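Local coordinates for protein nitrite transporter NirC (Salmonella enterica subsp. enterica serovar Typhimurium, PDB 4FC4) that forms a pentameric channel of the formate/nitrite transporter family that carries nitrite into and out of the cell across the cytoplasmic membrane, at residues 131-145 against 204-217. Sequence-based numbering, arbitrary orientation.
Sequences LPVDTSIVHSVALAK and LFALSWFGHHSDAY
His-139 lies with one ring face against the backbone of His-212 and His-213, the CA of His-213 4.0 Å from the ring centroid and 19° off its normal, a CH-pi contact. Its CG stands anti to the carbonyl carbon (chi1 -54°), which swings the ring off helix 137-145 to the loop that follows helix 204-209; a weak bond from ND1 to Val-133 O helps fix its rotation. Beside it, His-212 N donates almost straight (177°) to Leu-131 O at 2.9 Å, pinning loop to loop. The edge of the His-212 ring meets the backbone, CD2 lying 3.6 Å from Asp-134 N. One turn along the helix from His-139, the CB of Ala-142 points toward 204-217, reaching to 3.7 Å from Tyr-217 CE1 and also touching Ser-208 CB. Tyr-217 OH is anchored in the carbonyl plane on a lone pair of Phe-205 O, 2.7 Å away. Leu-204 fits as a knob into the hole formed by Val-138, Val-141, Ala-142 and Lys-145; its CD2 meets Lys-145 CD at 3.6 Å, the two side chains crossing at about a right angle, while the lysine NZ forms a salt bridge with Glu-196. The axes of 137-145 and 204-209 come within 8.9 Å. Phe-46 of helix 24-51 packs on Val-138 and Leu-204, helix 98-125 touches Leu-131 and Leu-207, and helix 219-248 touches Phe-205 and Tyr-217, so this helix-and-loop junction is joined to three long helices of the channel subunit.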
loop_
_atom_site.group_PDB
_atom_site.type_symbol
_atom_site.label_atom_id
_atom_site.label_comp_id
_atom_site.label_asym_id
_atom_site.label_seq_id
_atom_site.Cartn_x
_atom_site.Cartn_y
_atom_site.Cartn_z
ATOM N N LEU B 131 -16.192 -6.450 26.367
ATOM C CA LEU B 131 -17.279 -7.221 26.995
ATOM C C LEU B 131 -18.000 -6.594 28.161
ATOM O O LEU B 131 -19.240 -6.656 28.165
ATOM C CB LEU B 131 -16.799 -8.592 27.455
ATOM C CG LEU B 131 -16.110 -9.319 26.302
ATOM C CD1 LEU B 131 -15.542 -10.655 26.765
ATOM C CD2 LEU B 131 -17.027 -9.447 25.087
ATOM N N PRO B 132 -17.242 -6.034 29.165
ATOM C CA PRO B 132 -17.832 -5.678 30.462
ATOM C C PRO B 132 -18.679 -4.406 30.457
ATOM O O PRO B 132 -19.611 -4.300 31.265
ATOM C CB PRO B 132 -16.608 -5.521 31.382
ATOM C CG PRO B 132 -15.530 -5.027 30.465
ATOM C CD PRO B 132 -15.808 -5.635 29.113
ATOM N N VAL B 133 -18.379 -3.458 29.558
ATOM C CA VAL B 133 -19.188 -2.218 29.529
ATOM C C VAL B 133 -20.469 -2.328 28.666
ATOM O O VAL B 133 -20.367 -2.694 27.483
ATOM C CB VAL B 133 -18.335 -0.966 29.203
ATOM C CG1 VAL B 133 -19.141 0.311 29.430
ATOM C CG2 VAL B 133 -17.073 -0.948 30.067
ATOM N N ASP B 134 -21.645 -2.030 29.265
ATOM C CA ASP B 134 -22.952 -2.022 28.551
ATOM C C ASP B 134 -22.979 -1.108 27.310
ATOM O O ASP B 134 -23.686 -1.353 26.312
ATOM C CB ASP B 134 -24.128 -1.685 29.500
ATOM C CG ASP B 134 -24.099 -0.220 30.045
ATOM O OD1 ASP B 134 -23.081 0.500 29.935
ATOM O OD2 ASP B 134 -25.122 0.218 30.609
ATOM N N THR B 135 -22.167 -0.072 27.360
ATOM C CA THR B 135 -22.120 0.851 26.258
ATOM C C THR B 135 -21.295 0.399 25.040
ATOM O O THR B 135 -21.386 1.043 23.995
ATOM C CB THR B 135 -21.624 2.221 26.698
ATOM O OG1 THR B 135 -21.733 3.077 25.570
ATOM C CG2 THR B 135 -20.170 2.168 27.118
ATOM N N SER B 136 -20.496 -0.667 25.182
ATOM C CA SER B 136 -19.711 -1.206 24.099
ATOM C C SER B 136 -20.483 -1.382 22.771
ATOM O O SER B 136 -21.623 -1.933 22.747
ATOM C CB SER B 136 -19.107 -2.558 24.505
ATOM O OG SER B 136 -18.559 -3.283 23.369
ATOM N N ILE B 137 -19.817 -1.018 21.668
ATOM C CA ILE B 137 -20.441 -1.172 20.358
ATOM C C ILE B 137 -20.742 -2.626 20.010
ATOM O O ILE B 137 -21.615 -2.877 19.179
ATOM C CB ILE B 137 -19.707 -0.427 19.187
ATOM C CG1 ILE B 137 -18.329 -1.017 18.872
ATOM C CG2 ILE B 137 -19.602 1.065 19.521
ATOM C CD1 ILE B 137 -17.800 -0.615 17.466
ATOM N N VAL B 138 -20.015 -3.558 20.620
ATOM C CA VAL B 138 -20.323 -4.989 20.516
ATOM C C VAL B 138 -21.771 -5.202 20.934
ATOM O O VAL B 138 -22.520 -5.881 20.228
ATOM C CB VAL B 138 -19.318 -5.893 21.331
ATOM C CG1 VAL B 138 -19.890 -7.248 21.754
ATOM C CG2 VAL B 138 -18.010 -6.130 20.565
ATOM N N HIS B 139 -22.195 -4.597 22.038
ATOM C CA HIS B 139 -23.621 -4.751 22.482
ATOM C C HIS B 139 -24.637 -4.002 21.671
ATOM O O HIS B 139 -25.688 -4.577 21.344
ATOM C CB HIS B 139 -23.789 -4.488 23.962
ATOM C CG HIS B 139 -22.875 -5.317 24.789
ATOM N ND1 HIS B 139 -22.070 -4.796 25.730
ATOM C CD2 HIS B 139 -22.567 -6.674 24.709
ATOM C CE1 HIS B 139 -21.319 -5.779 26.264
ATOM N NE2 HIS B 139 -21.630 -6.929 25.642
ATOM N N SER B 140 -24.348 -2.753 21.288
ATOM C CA SER B 140 -25.350 -2.011 20.557
ATOM C C SER B 140 -25.457 -2.530 19.108
ATOM O O SER B 140 -26.552 -2.633 18.543
ATOM C CB SER B 140 -25.120 -0.522 20.660
ATOM O OG SER B 140 -23.842 -0.199 20.186
ATOM N N VAL B 141 -24.344 -2.930 18.508
ATOM C CA VAL B 141 -24.419 -3.455 17.126
ATOM C C VAL B 141 -25.075 -4.854 17.065
ATOM O O VAL B 141 -25.901 -5.096 16.196
ATOM C CB VAL B 141 -23.046 -3.372 16.394
ATOM C CG1 VAL B 141 -23.099 -3.947 14.976
ATOM C CG2 VAL B 141 -22.628 -1.939 16.337
ATOM N N ALA B 142 -24.760 -5.739 18.020
ATOM C CA ALA B 142 -25.340 -7.109 18.057
ATOM C C ALA B 142 -26.835 -7.026 18.204
ATOM O O ALA B 142 -27.575 -7.683 17.462
ATOM C CB ALA B 142 -24.754 -7.931 19.190
ATOM N N LEU B 143 -27.277 -6.177 19.138
ATOM C CA LEU B 143 -28.719 -6.015 19.410
ATOM C C LEU B 143 -29.426 -5.472 18.152
ATOM O O LEU B 143 -30.414 -6.036 17.726
ATOM C CB LEU B 143 -28.972 -5.153 20.665
ATOM C CG LEU B 143 -30.411 -4.667 20.929
ATOM C CD1 LEU B 143 -31.338 -5.805 21.340
ATOM C CD2 LEU B 143 -30.466 -3.526 21.969
ATOM N N ALA B 144 -28.857 -4.440 17.518
ATOM C CA ALA B 144 -29.461 -3.891 16.292
ATOM C C ALA B 144 -29.555 -4.986 15.208
ATOM O O ALA B 144 -30.553 -5.068 14.468
ATOM C CB ALA B 144 -28.761 -2.599 15.800
ATOM N N LYS B 145 -28.557 -5.868 15.158
ATOM C CA LYS B 145 -28.570 -6.929 14.139
ATOM C C LYS B 145 -29.675 -7.927 14.442
ATOM O O LYS B 145 -30.240 -8.494 13.507
ATOM C CB LYS B 145 -27.244 -7.643 14.020
ATOM C CG LYS B 145 -26.159 -6.879 13.262
ATOM C CD LYS B 145 -24.802 -7.478 13.602
ATOM C CE LYS B 145 -23.661 -6.894 12.794
ATOM N NZ LYS B 145 -23.857 -7.178 11.369
ATOM N N LEU B 204 -19.628 -12.098 16.629
ATOM C CA LEU B 204 -20.139 -10.897 17.272
ATOM C C LEU B 204 -21.179 -11.319 18.297
ATOM O O LEU B 204 -21.172 -10.829 19.448
ATOM C CB LEU B 204 -20.756 -9.955 16.260
ATOM C CG LEU B 204 -21.266 -8.707 16.954
ATOM C CD1 LEU B 204 -20.128 -7.870 17.553
ATOM C CD2 LEU B 204 -22.084 -7.976 15.914
ATOM N N PHE B 205 -22.065 -12.231 17.881
ATOM C CA PHE B 205 -23.129 -12.643 18.757
ATOM C C PHE B 205 -22.616 -13.305 20.006
ATOM O O PHE B 205 -23.215 -13.138 21.073
ATOM C CB PHE B 205 -24.172 -13.490 18.043
ATOM C CG PHE B 205 -24.984 -12.717 17.017
ATOM C CD1 PHE B 205 -25.395 -11.433 17.260
ATOM C CD2 PHE B 205 -25.317 -13.281 15.791
ATOM C CE1 PHE B 205 -26.125 -10.724 16.312
ATOM C CE2 PHE B 205 -26.057 -12.581 14.842
ATOM C CZ PHE B 205 -26.458 -11.296 15.102
ATOM N N ALA B 206 -21.470 -13.996 19.902
ATOM C CA ALA B 206 -20.971 -14.786 21.029
ATOM C C ALA B 206 -20.292 -13.808 22.017
ATOM O O ALA B 206 -20.504 -13.867 23.259
ATOM C CB ALA B 206 -20.060 -15.922 20.544
ATOM N N LEU B 207 -19.539 -12.875 21.458
ATOM C CA LEU B 207 -18.916 -11.800 22.217
ATOM C C LEU B 207 -19.928 -10.974 23.025
ATOM O O LEU B 207 -19.733 -10.725 24.211
ATOM C CB LEU B 207 -18.199 -10.864 21.243
ATOM C CG LEU B 207 -16.899 -11.356 20.619
ATOM C CD1 LEU B 207 -16.436 -10.296 19.643
ATOM C CD2 LEU B 207 -15.836 -11.677 21.688
ATOM N N SER B 208 -21.009 -10.528 22.395
ATOM C CA SER B 208 -22.014 -9.842 23.162
ATOM C C SER B 208 -22.646 -10.787 24.200
ATOM O O SER B 208 -22.902 -10.387 25.363
ATOM C CB SER B 208 -23.068 -9.185 22.274
ATOM O OG SER B 208 -23.966 -8.489 23.117
ATOM N N TRP B 209 -22.867 -12.043 23.811
ATOM C CA TRP B 209 -23.493 -13.018 24.729
ATOM C C TRP B 209 -22.683 -13.219 25.980
ATOM O O TRP B 209 -23.248 -13.278 27.088
ATOM C CB TRP B 209 -23.760 -14.361 24.040
ATOM C CG TRP B 209 -24.595 -15.288 24.890
ATOM C CD1 TRP B 209 -24.193 -16.477 25.496
ATOM C CD2 TRP B 209 -26.012 -15.121 25.284
ATOM N NE1 TRP B 209 -25.226 -17.048 26.212
ATOM C CE2 TRP B 209 -26.346 -16.296 26.131
ATOM C CE3 TRP B 209 -27.004 -14.163 25.028
ATOM C CZ2 TRP B 209 -27.619 -16.479 26.681
ATOM C CZ3 TRP B 209 -28.285 -14.364 25.586
ATOM C CH2 TRP B 209 -28.578 -15.498 26.394
ATOM N N PHE B 210 -21.350 -13.318 25.825
ATOM C CA PHE B 210 -20.481 -13.559 26.978
ATOM C C PHE B 210 -20.205 -12.263 27.746
ATOM O O PHE B 210 -19.499 -12.269 28.724
ATOM C CB PHE B 210 -19.140 -14.213 26.580
ATOM C CG PHE B 210 -19.270 -15.540 25.856
ATOM C CD1 PHE B 210 -20.203 -16.513 26.272
ATOM C CD2 PHE B 210 -18.424 -15.828 24.763
ATOM C CE1 PHE B 210 -20.324 -17.712 25.580
ATOM C CE2 PHE B 210 -18.519 -17.031 24.084
ATOM C CZ PHE B 210 -19.469 -17.985 24.490
ATOM N N GLY B 211 -20.739 -11.142 27.311
ATOM C CA GLY B 211 -20.423 -9.894 27.974
ATOM C C GLY B 211 -21.653 -9.373 28.660
ATOM O O GLY B 211 -22.630 -10.110 28.822
ATOM N N HIS B 212 -21.593 -8.099 29.016
ATOM C CA HIS B 212 -22.610 -7.433 29.762
ATOM C C HIS B 212 -23.618 -6.907 28.752
ATOM O O HIS B 212 -23.702 -5.700 28.505
ATOM C CB HIS B 212 -21.902 -6.332 30.555
ATOM C CG HIS B 212 -22.776 -5.589 31.566
ATOM N ND1 HIS B 212 -23.671 -6.204 32.364
ATOM C CD2 HIS B 212 -22.823 -4.216 31.907
ATOM C CE1 HIS B 212 -24.269 -5.283 33.151
ATOM N NE2 HIS B 212 -23.745 -4.071 32.861
ATOM N N HIS B 213 -24.391 -7.798 28.130
ATOM C CA HIS B 213 -25.428 -7.378 27.164
ATOM C C HIS B 213 -26.724 -7.006 27.870
ATOM O O HIS B 213 -26.940 -7.392 29.019
ATOM C CB HIS B 213 -25.693 -8.493 26.164
ATOM C CG HIS B 213 -26.109 -9.788 26.811
ATOM N ND1 HIS B 213 -27.394 -10.056 27.131
ATOM C CD2 HIS B 213 -25.358 -10.888 27.246
ATOM C CE1 HIS B 213 -27.478 -11.268 27.736
ATOM N NE2 HIS B 213 -26.238 -11.777 27.817
ATOM N N SER B 214 -27.605 -6.265 27.203
ATOM C CA SER B 214 -28.873 -5.922 27.815
ATOM C C SER B 214 -29.858 -7.121 27.802
ATOM O O SER B 214 -29.592 -8.167 27.201
ATOM C CB SER B 214 -29.490 -4.707 27.119
ATOM O OG SER B 214 -30.157 -5.113 25.940
ATOM N N ASP B 215 -30.999 -6.971 28.462
ATOM C CA ASP B 215 -31.986 -8.071 28.525
ATOM C C ASP B 215 -32.736 -8.223 27.210
ATOM O O ASP B 215 -33.286 -9.296 26.918
ATOM C CB ASP B 215 -32.998 -7.843 29.648
ATOM C CG ASP B 215 -32.365 -7.222 30.855
ATOM O OD1 ASP B 215 -31.359 -6.458 30.701
ATOM O OD2 ASP B 215 -32.890 -7.483 31.959
ATOM N N ALA B 216 -32.766 -7.134 26.440
ATOM C CA ALA B 216 -33.381 -7.106 25.122
ATOM C C ALA B 216 -32.673 -8.058 24.158
ATOM O O ALA B 216 -33.174 -8.303 23.082
ATOM C CB ALA B 216 -33.416 -5.673 24.576
ATOM N N TYR B 217 -31.524 -8.601 24.555
ATOM C CA TYR B 217 -30.653 -9.406 23.673
ATOM C C TYR B 217 -30.800 -10.876 24.035
ATOM O O TYR B 217 -30.397 -11.274 25.134
ATOM C CB TYR B 217 -29.187 -9.012 23.907
ATOM C CG TYR B 217 -28.183 -9.747 23.050
ATOM C CD1 TYR B 217 -28.073 -9.461 21.680
ATOM C CD2 TYR B 217 -27.315 -10.693 23.600
ATOM C CE1 TYR B 217 -27.163 -10.121 20.875
ATOM C CE2 TYR B 217 -26.395 -11.370 22.806
ATOM C CZ TYR B 217 -26.304 -11.070 21.438
ATOM O OH TYR B 217 -25.395 -11.694 20.580
#